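Local coordinates for D-methionine-binding lipoprotein MetQ (Escherichia coli, PDB 4YAH) that binds methionine as the substrate-binding lipoprotein of an ATP-driven D-methionine transport system, at residues 37-40 with 41-45; 257-260 with 261-265; 248-252 with 253-257. One frame throughout, in Å; residues are numbered along the deposited sequence.

Contact 1. Residues 37-40 with 41-45; sequences VIVG and AEQQV
Gln43 overlaps Val39 across the turn that leads from strand 32-38 into helix 41-57. Its CG stands anti to the backbone N (chi1 -179°) and the chain runs on extended, which carries the amide back over the loop. There Gln43 OE1 lies 3.7 Å from Val39 CA, close to CG1 of the same valine. The other end of that amide, NE2, makes a weak hydrogen bond to Glu47 one turn further along. Lower down the side chain, Gln43 CB sits 3.5 Å from Ile38 O, and CG2 of Val37 packs against its CG.

Glu42 takes another direction, alongside Ile38, with its OE2 4.0 Å from Ile38 CG1. Two waters fill in the polar contacts here. The first donates to Glu42 OE2 at 2.7 Å and accepts from Ile38 N, tying the carboxylate to the end of the strand; the second donates to Val39 O and accepts from Glu42 N, so a backbone N-H of the first helical turn is met by a bound water. The remaining oxygen, OE1, is hydrogen-bonded to Thr204 and more weakly to the amino group of the bound methionine. Thr204 thus holds one carboxylate oxygen and the first water the other, which fixes the rotation of the group facing the ligand.

Gly40 is the N-cap residue, and its backbone angles (phi 110°, psi -149°) suit glycine. Its own carbonyl starts the helix, accepting from Gln44 N at 3.2 Å. This is the strand-to-helix turn of a beta-alpha-beta unit, completed by strand 60-66, and it presents Glu42 to the methionine pocket of a periplasmic binding protein fold.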
loop_
_atom_site.group_PDB
_atom_site.type_symbol
_atom_site.label_atom_id
_atom_site.label_comp_id
_atom_site.label_asym_id
_atom_site.label_seq_id
_atom_site.Cartn_x
_atom_site.Cartn_y
_atom_site.Cartn_z
ATOM N N VAL A 37 -2.788 -3.434 -11.312
ATOM C CA VAL A 37 -3.271 -2.562 -10.242
ATOM C C VAL A 37 -4.144 -3.367 -9.295
ATOM O O VAL A 37 -4.562 -4.481 -9.627
ATOM C CB VAL A 37 -4.067 -1.350 -10.792
ATOM C CG1 VAL A 37 -3.201 -0.559 -11.765
ATOM C CG2 VAL A 37 -5.333 -1.784 -11.499
ATOM N N ILE A 38 -4.422 -2.807 -8.118
ATOM C CA ILE A 38 -5.251 -3.509 -7.134
ATOM C C ILE A 38 -6.705 -3.036 -7.200
ATOM O O ILE A 38 -6.969 -1.829 -7.308
ATOM C CB ILE A 38 -4.739 -3.304 -5.700
ATOM C CG1 ILE A 38 -3.227 -3.497 -5.620
ATOM C CG2 ILE A 38 -5.463 -4.264 -4.750
ATOM C CD1 ILE A 38 -2.754 -4.871 -6.014
ATOM N N VAL A 39 -7.647 -3.977 -7.107
ATOM C CA VAL A 39 -9.059 -3.627 -7.161
ATOM C C VAL A 39 -9.435 -2.709 -6.018
ATOM O O VAL A 39 -8.825 -2.738 -4.957
ATOM C CB VAL A 39 -9.971 -4.874 -7.118
ATOM C CG1 VAL A 39 -9.710 -5.742 -8.285
ATOM C CG2 VAL A 39 -9.747 -5.670 -5.869
ATOM N N GLY A 40 -10.439 -1.880 -6.260
ATOM C CA GLY A 40 -10.891 -0.923 -5.270
ATOM C C GLY A 40 -10.517 0.465 -5.723
ATOM O O GLY A 40 -10.424 0.734 -6.926
ATOM N N ALA A 41 -10.267 1.335 -4.761
ATOM C CA ALA A 41 -10.062 2.731 -5.057
ATOM C C ALA A 41 -8.802 2.931 -5.892
ATOM O O ALA A 41 -8.742 3.870 -6.674
ATOM C CB ALA A 41 -9.984 3.531 -3.791
ATOM N N GLU A 42 -7.804 2.064 -5.734
ATOM C CA GLU A 42 -6.572 2.227 -6.516
ATOM C C GLU A 42 -6.861 1.950 -7.992
ATOM O O GLU A 42 -6.311 2.611 -8.873
ATOM C CB GLU A 42 -5.440 1.329 -6.001
ATOM C CG GLU A 42 -4.903 1.806 -4.633
ATOM C CD GLU A 42 -3.670 1.068 -4.136
ATOM O OE1 GLU A 42 -3.385 1.145 -2.918
ATOM O OE2 GLU A 42 -2.968 0.427 -4.933
ATOM N N GLN A 43 -7.733 0.992 -8.271
ATOM C CA GLN A 43 -8.151 0.743 -9.647
ATOM C C GLN A 43 -8.878 1.957 -10.214
ATOM O O GLN A 43 -8.679 2.315 -11.373
ATOM C CB GLN A 43 -9.048 -0.490 -9.737
ATOM C CG GLN A 43 -9.489 -0.797 -11.165
ATOM C CD GLN A 43 -10.533 -1.885 -11.238
ATOM O OE1 GLN A 43 -10.779 -2.596 -10.265
ATOM N NE2 GLN A 43 -11.160 -2.019 -12.400
ATOM N N GLN A 44 -9.726 2.587 -9.405
ATOM C CA GLN A 44 -10.443 3.775 -9.859
ATOM C C GLN A 44 -9.459 4.869 -10.271
ATOM O O GLN A 44 -9.649 5.525 -11.284
ATOM C CB GLN A 44 -11.376 4.309 -8.779
ATOM C CG GLN A 44 -12.476 3.358 -8.364
ATOM C CD GLN A 44 -13.247 3.899 -7.174
ATOM O OE1 GLN A 44 -13.597 5.083 -7.140
ATOM N NE2 GLN A 44 -13.483 3.049 -6.176
ATOM N N VAL A 45 -8.412 5.068 -9.474
ATOM C CA VAL A 45 -7.421 6.097 -9.771
ATOM C C VAL A 45 -6.687 5.721 -11.053
ATOM O O VAL A 45 -6.426 6.572 -11.892
ATOM C CB VAL A 45 -6.443 6.267 -8.594
ATOM C CG1 VAL A 45 -5.325 7.240 -8.920
ATOM C CG2 VAL A 45 -7.207 6.757 -7.361
HETATM O O HOH W 1 -2.999 -0.367 -7.468
HETATM O O HOH W 2 -7.649 -0.350 -3.966
#

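Contact 2. Residues 257-260 with 261-265; sequences EAAN and KVFNG
Phe263 sets the CD2 edge of its ring against Ala259, at the end of helix 253-262. Its CG lies anti to the carbonyl carbon (chi1 -70°), which brings the ring edge round to Ala259: the carbonyl O of Ala259 is near the ring plane, 3.3 Å from Phe263 CD2, while Ala259 CB touches the same carbon at 4.1 Å. That carbonyl also accepts from Phe263 N at 2.9 Å, so one oxygen meets both the backbone and the ring of the same residue.

Val262 turns CG1 into the position between its backbone N and carbonyl carbon (chi1 71°), where the methyl rests 3.5 Å from Ala258 O, the acceptor for Val262 N. Lys261 keeps only its CB close to the preceding turn; the chain bends at chi2 and chi4 and its end leads away. Asn260 sends its amide toward the helix end, where OD1 comes within 3.4 Å of Gly265 CA.

A Schellman motif finishes the helix. Gly265 N reaches back to Asn260 O at 3.0 Å, on a lone pair, and Asn264 N bonds to Lys261 O; Asn264, with positive phi, is the C-prime residue.

Around this end, Val262 and Phe263 pack on Ala41 of helix 41-57, Phe263 meets the ring of the pocket residue Tyr112, and Asn264 reaches across to helix 213-216.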
loop_
_atom_site.group_PDB
_atom_site.type_symbol
_atom_site.label_atom_id
_atom_site.label_comp_id
_atom_site.label_asym_id
_atom_site.label_seq_id
_atom_site.Cartn_x
_atom_site.Cartn_y
_atom_site.Cartn_z
ATOM N N GLU A 257 -6.359 14.619 -8.403
ATOM C CA GLU A 257 -7.648 15.123 -7.956
ATOM C C GLU A 257 -8.597 13.970 -7.659
ATOM O O GLU A 257 -9.308 13.992 -6.640
ATOM C CB GLU A 257 -8.239 16.072 -8.999
ATOM C CG GLU A 257 -7.551 17.439 -9.032
ATOM C CD GLU A 257 -7.516 18.118 -7.668
ATOM O OE1 GLU A 257 -8.495 17.972 -6.903
ATOM O OE2 GLU A 257 -6.503 18.784 -7.353
ATOM N N ALA A 258 -8.567 12.954 -8.520
ATOM C CA ALA A 258 -9.354 11.738 -8.329
ATOM C C ALA A 258 -8.951 11.008 -7.051
ATOM O O ALA A 258 -9.801 10.584 -6.263
ATOM C CB ALA A 258 -9.199 10.816 -9.527
ATOM N N ALA A 259 -7.652 10.861 -6.841
ATOM C CA ALA A 259 -7.171 10.179 -5.647
ATOM C C ALA A 259 -7.529 10.933 -4.378
ATOM O O ALA A 259 -7.871 10.329 -3.354
ATOM C CB ALA A 259 -5.674 9.976 -5.727
ATOM N N ASN A 260 -7.443 12.252 -4.433
ATOM C CA ASN A 260 -7.669 13.053 -3.239
ATOM C C ASN A 260 -9.127 12.955 -2.824
ATOM O O ASN A 260 -9.456 12.975 -1.635
ATOM C CB ASN A 260 -7.265 14.504 -3.488
ATOM C CG ASN A 260 -7.490 15.388 -2.271
ATOM O OD1 ASN A 260 -6.942 15.142 -1.192
ATOM N ND2 ASN A 260 -8.296 16.424 -2.443
ATOM N N LYS A 261 -9.988 12.818 -3.817
ATOM C CA LYS A 261 -11.411 12.642 -3.577
ATOM C C LYS A 261 -11.698 11.265 -2.983
ATOM O O LYS A 261 -12.203 11.156 -1.864
ATOM C CB LYS A 261 -12.185 12.831 -4.878
ATOM C CG LYS A 261 -13.690 12.939 -4.710
ATOM C CD LYS A 261 -14.074 14.119 -3.825
ATOM C CE LYS A 261 -15.466 14.645 -4.157
ATOM N NZ LYS A 261 -16.490 13.561 -4.219
ATOM N N VAL A 262 -11.359 10.210 -3.715
ATOM C CA VAL A 262 -11.750 8.870 -3.292
ATOM C C VAL A 262 -11.043 8.447 -2.001
ATOM O O VAL A 262 -11.616 7.691 -1.224
ATOM C CB VAL A 262 -11.493 7.822 -4.396
ATOM C CG1 VAL A 262 -10.020 7.565 -4.586
ATOM C CG2 VAL A 262 -12.231 6.513 -4.065
ATOM N N PHE A 263 -9.830 8.950 -1.740
ATOM C CA PHE A 263 -9.130 8.588 -0.502
ATOM C C PHE A 263 -9.330 9.638 0.598
ATOM O O PHE A 263 -8.654 9.601 1.622
ATOM C CB PHE A 263 -7.628 8.371 -0.766
ATOM C CG PHE A 263 -7.343 7.139 -1.570
ATOM C CD1 PHE A 263 -7.562 5.889 -1.032
ATOM C CD2 PHE A 263 -6.859 7.229 -2.877
ATOM C CE1 PHE A 263 -7.326 4.744 -1.768
ATOM C CE2 PHE A 263 -6.615 6.087 -3.620
ATOM C CZ PHE A 263 -6.844 4.844 -3.072
ATOM N N ASN A 264 -10.245 10.575 0.371
ATOM C CA ASN A 264 -10.586 11.569 1.389
ATOM C C ASN A 264 -9.331 12.196 2.033
ATOM O O ASN A 264 -9.168 12.199 3.263
ATOM C CB ASN A 264 -11.485 10.907 2.436
ATOM C CG ASN A 264 -12.018 11.889 3.459
ATOM O OD1 ASN A 264 -12.340 13.032 3.129
ATOM N ND2 ASN A 264 -12.109 11.449 4.714
ATOM N N GLY A 265 -8.426 12.699 1.187
ATOM C CA GLY A 265 -7.220 13.371 1.656
ATOM C C GLY A 265 -6.098 12.439 2.081
ATOM O O GLY A 265 -5.037 12.891 2.503
#

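Contact 3. Residues 248-252 with 253-257; sequences QAYQS and DEVYE
Ser252 is the N-cap of helix 253-262: its carbonyl O accepts from Tyr256 N at 3.0 Å, and its OG takes a weak capping bond from Val255 N. The same hydroxyl donates back to Ala249 O, with OG 2.7 Å from that oxygen. With OG between the backbone N and carbonyl carbon (chi1 63°), it bridges the end of helix 241-250 and the start of the next. The Ser252 carbonyl also receives a weak bond from Val255 N. Between the two helices, Gln251 sits at the centre of an inverse gamma turn, its weak closing bond running from Ser252 N to Tyr250 O.

Further out, the carboxylate of Glu254 forms a salt bridge with Lys51 of helix 41-57, and the ring of Tyr256 receives Lys269 in a cation-pi contact.

Val255 sits against the Tyr250 carbonyl, its CB 3.2 Å from Tyr250 O. Its side chain crosses that of Tyr250 at about a right angle, both of them packing on Phe110 of strand 103-111. CG2 of Val255 lies 3.3 Å from Ser252 OG, while Val255 CG1 approaches the Tyr250 ring obliquely, 3.9 Å from Tyr250 CD2.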
loop_
_atom_site.group_PDB
_atom_site.type_symbol
_atom_site.label_atom_id
_atom_site.label_comp_id
_atom_site.label_asym_id
_atom_site.label_seq_id
_atom_site.Cartn_x
_atom_site.Cartn_y
_atom_site.Cartn_z
ATOM N N GLN A 248 3.781 9.459 -17.194
ATOM C CA GLN A 248 3.389 10.857 -17.323
ATOM C C GLN A 248 1.878 11.025 -17.156
ATOM O O GLN A 248 1.417 12.025 -16.593
ATOM C CB GLN A 248 3.864 11.428 -18.669
ATOM C CG GLN A 248 5.347 11.810 -18.632
ATOM C CD GLN A 248 5.958 12.105 -19.999
ATOM O OE1 GLN A 248 5.995 13.257 -20.441
ATOM N NE2 GLN A 248 6.479 11.068 -20.653
ATOM N N ALA A 249 1.116 10.033 -17.607
ATOM C CA ALA A 249 -0.337 10.070 -17.491
ATOM C C ALA A 249 -0.764 9.937 -16.032
ATOM O O ALA A 249 -1.659 10.638 -15.558
ATOM C CB ALA A 249 -0.955 8.968 -18.334
ATOM N N TYR A 250 -0.117 9.034 -15.318
ATOM C CA TYR A 250 -0.454 8.808 -13.917
ATOM C C TYR A 250 -0.077 10.031 -13.066
ATOM O O TYR A 250 -0.815 10.441 -12.157
ATOM C CB TYR A 250 0.261 7.562 -13.421
ATOM C CG TYR A 250 -0.396 6.872 -12.232
ATOM C CD1 TYR A 250 -0.969 5.622 -12.376
ATOM C CD2 TYR A 250 -0.431 7.461 -10.983
ATOM C CE1 TYR A 250 -1.561 4.969 -11.311
ATOM C CE2 TYR A 250 -1.026 6.808 -9.904
ATOM C CZ TYR A 250 -1.596 5.570 -10.085
ATOM O OH TYR A 250 -2.199 4.901 -9.033
ATOM N N GLN A 251 1.095 10.595 -13.346
ATOM C CA GLN A 251 1.584 11.757 -12.621
ATOM C C GLN A 251 0.963 13.044 -13.174
ATOM O O GLN A 251 1.661 13.911 -13.723
ATOM C CB GLN A 251 3.109 11.814 -12.707
ATOM C CG GLN A 251 3.779 10.576 -12.162
ATOM C CD GLN A 251 5.299 10.672 -12.206
ATOM O OE1 GLN A 251 5.863 11.429 -13.003
ATOM N NE2 GLN A 251 5.969 9.902 -11.348
ATOM N N SER A 252 -0.355 13.157 -13.027
ATOM C CA SER A 252 -1.097 14.282 -13.585
ATOM C C SER A 252 -2.049 14.846 -12.554
ATOM O O SER A 252 -2.436 14.150 -11.622
ATOM C CB SER A 252 -1.865 13.855 -14.834
ATOM O OG SER A 252 -2.849 12.863 -14.544
ATOM N N ASP A 253 -2.421 16.106 -12.724
ATOM C CA ASP A 253 -3.368 16.741 -11.814
ATOM C C ASP A 253 -4.698 15.995 -11.798
ATOM O O ASP A 253 -5.327 15.872 -10.753
ATOM C CB ASP A 253 -3.603 18.202 -12.205
ATOM C CG ASP A 253 -2.376 19.075 -11.990
ATOM O OD1 ASP A 253 -1.517 18.717 -11.156
ATOM O OD2 ASP A 253 -2.277 20.131 -12.653
ATOM N N GLU A 254 -5.117 15.481 -12.948
ATOM C CA GLU A 254 -6.390 14.789 -13.041
ATOM C C GLU A 254 -6.384 13.559 -12.135
ATOM O O GLU A 254 -7.357 13.279 -11.433
ATOM C CB GLU A 254 -6.665 14.400 -14.493
ATOM C CG GLU A 254 -8.099 14.059 -14.787
ATOM C CD GLU A 254 -8.372 13.963 -16.272
ATOM O OE1 GLU A 254 -7.646 14.617 -17.054
ATOM O OE2 GLU A 254 -9.309 13.231 -16.659
ATOM N N VAL A 255 -5.258 12.854 -12.116
ATOM C CA VAL A 255 -5.146 11.644 -11.322
ATOM C C VAL A 255 -5.072 12.024 -9.842
ATOM O O VAL A 255 -5.717 11.384 -9.004
ATOM C CB VAL A 255 -3.923 10.790 -11.760
ATOM C CG1 VAL A 255 -3.652 9.667 -10.772
ATOM C CG2 VAL A 255 -4.155 10.200 -13.120
ATOM N N TYR A 256 -4.317 13.067 -9.511
ATOM C CA TYR A 256 -4.239 13.496 -8.124
ATOM C C TYR A 256 -5.616 13.875 -7.599
ATOM O O TYR A 256 -6.001 13.503 -6.488
ATOM C CB TYR A 256 -3.292 14.690 -7.935
ATOM C CG TYR A 256 -3.463 15.282 -6.562
ATOM C CD1 TYR A 256 -2.980 14.618 -5.443
ATOM C CD2 TYR A 256 -4.158 16.468 -6.374
ATOM C CE1 TYR A 256 -3.161 15.128 -4.173
ATOM C CE2 TYR A 256 -4.345 16.991 -5.107
ATOM C CZ TYR A 256 -3.842 16.317 -4.011
ATOM O OH TYR A 256 -4.024 16.825 -2.743
ATOM N N GLU A 257 -6.359 14.619 -8.403
ATOM C CA GLU A 257 -7.648 15.123 -7.956
ATOM C C GLU A 257 -8.597 13.970 -7.659
ATOM O O GLU A 257 -9.308 13.992 -6.640
ATOM C CB GLU A 257 -8.239 16.072 -8.999
ATOM C CG GLU A 257 -7.551 17.439 -9.032
ATOM C CD GLU A 257 -7.516 18.118 -7.668
ATOM O OE1 GLU A 257 -8.495 17.972 -6.903
ATOM O OE2 GLU A 257 -6.503 18.784 -7.353
#

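How the contacts relate
All three contacts are local and none nests in or crosses another. Contact 1 comes first, turning strand 32-38 of the six-stranded sheet into helix 41-57. Some two hundred residues later, contact 3 makes the corner between helices 241-250 and 253-262, and contact 2 ends the latter; the two share Glu257 and mark the start and the finish of one short helix. That helix lies along the beginning of helix 41-57. Val45, in 41-45, touches both later contacts, with CG1 3.5 Å from Val255 CG1 and CG2 against Ala259, while Ala41 CB meets Phe263 CZ at 3.5 Å.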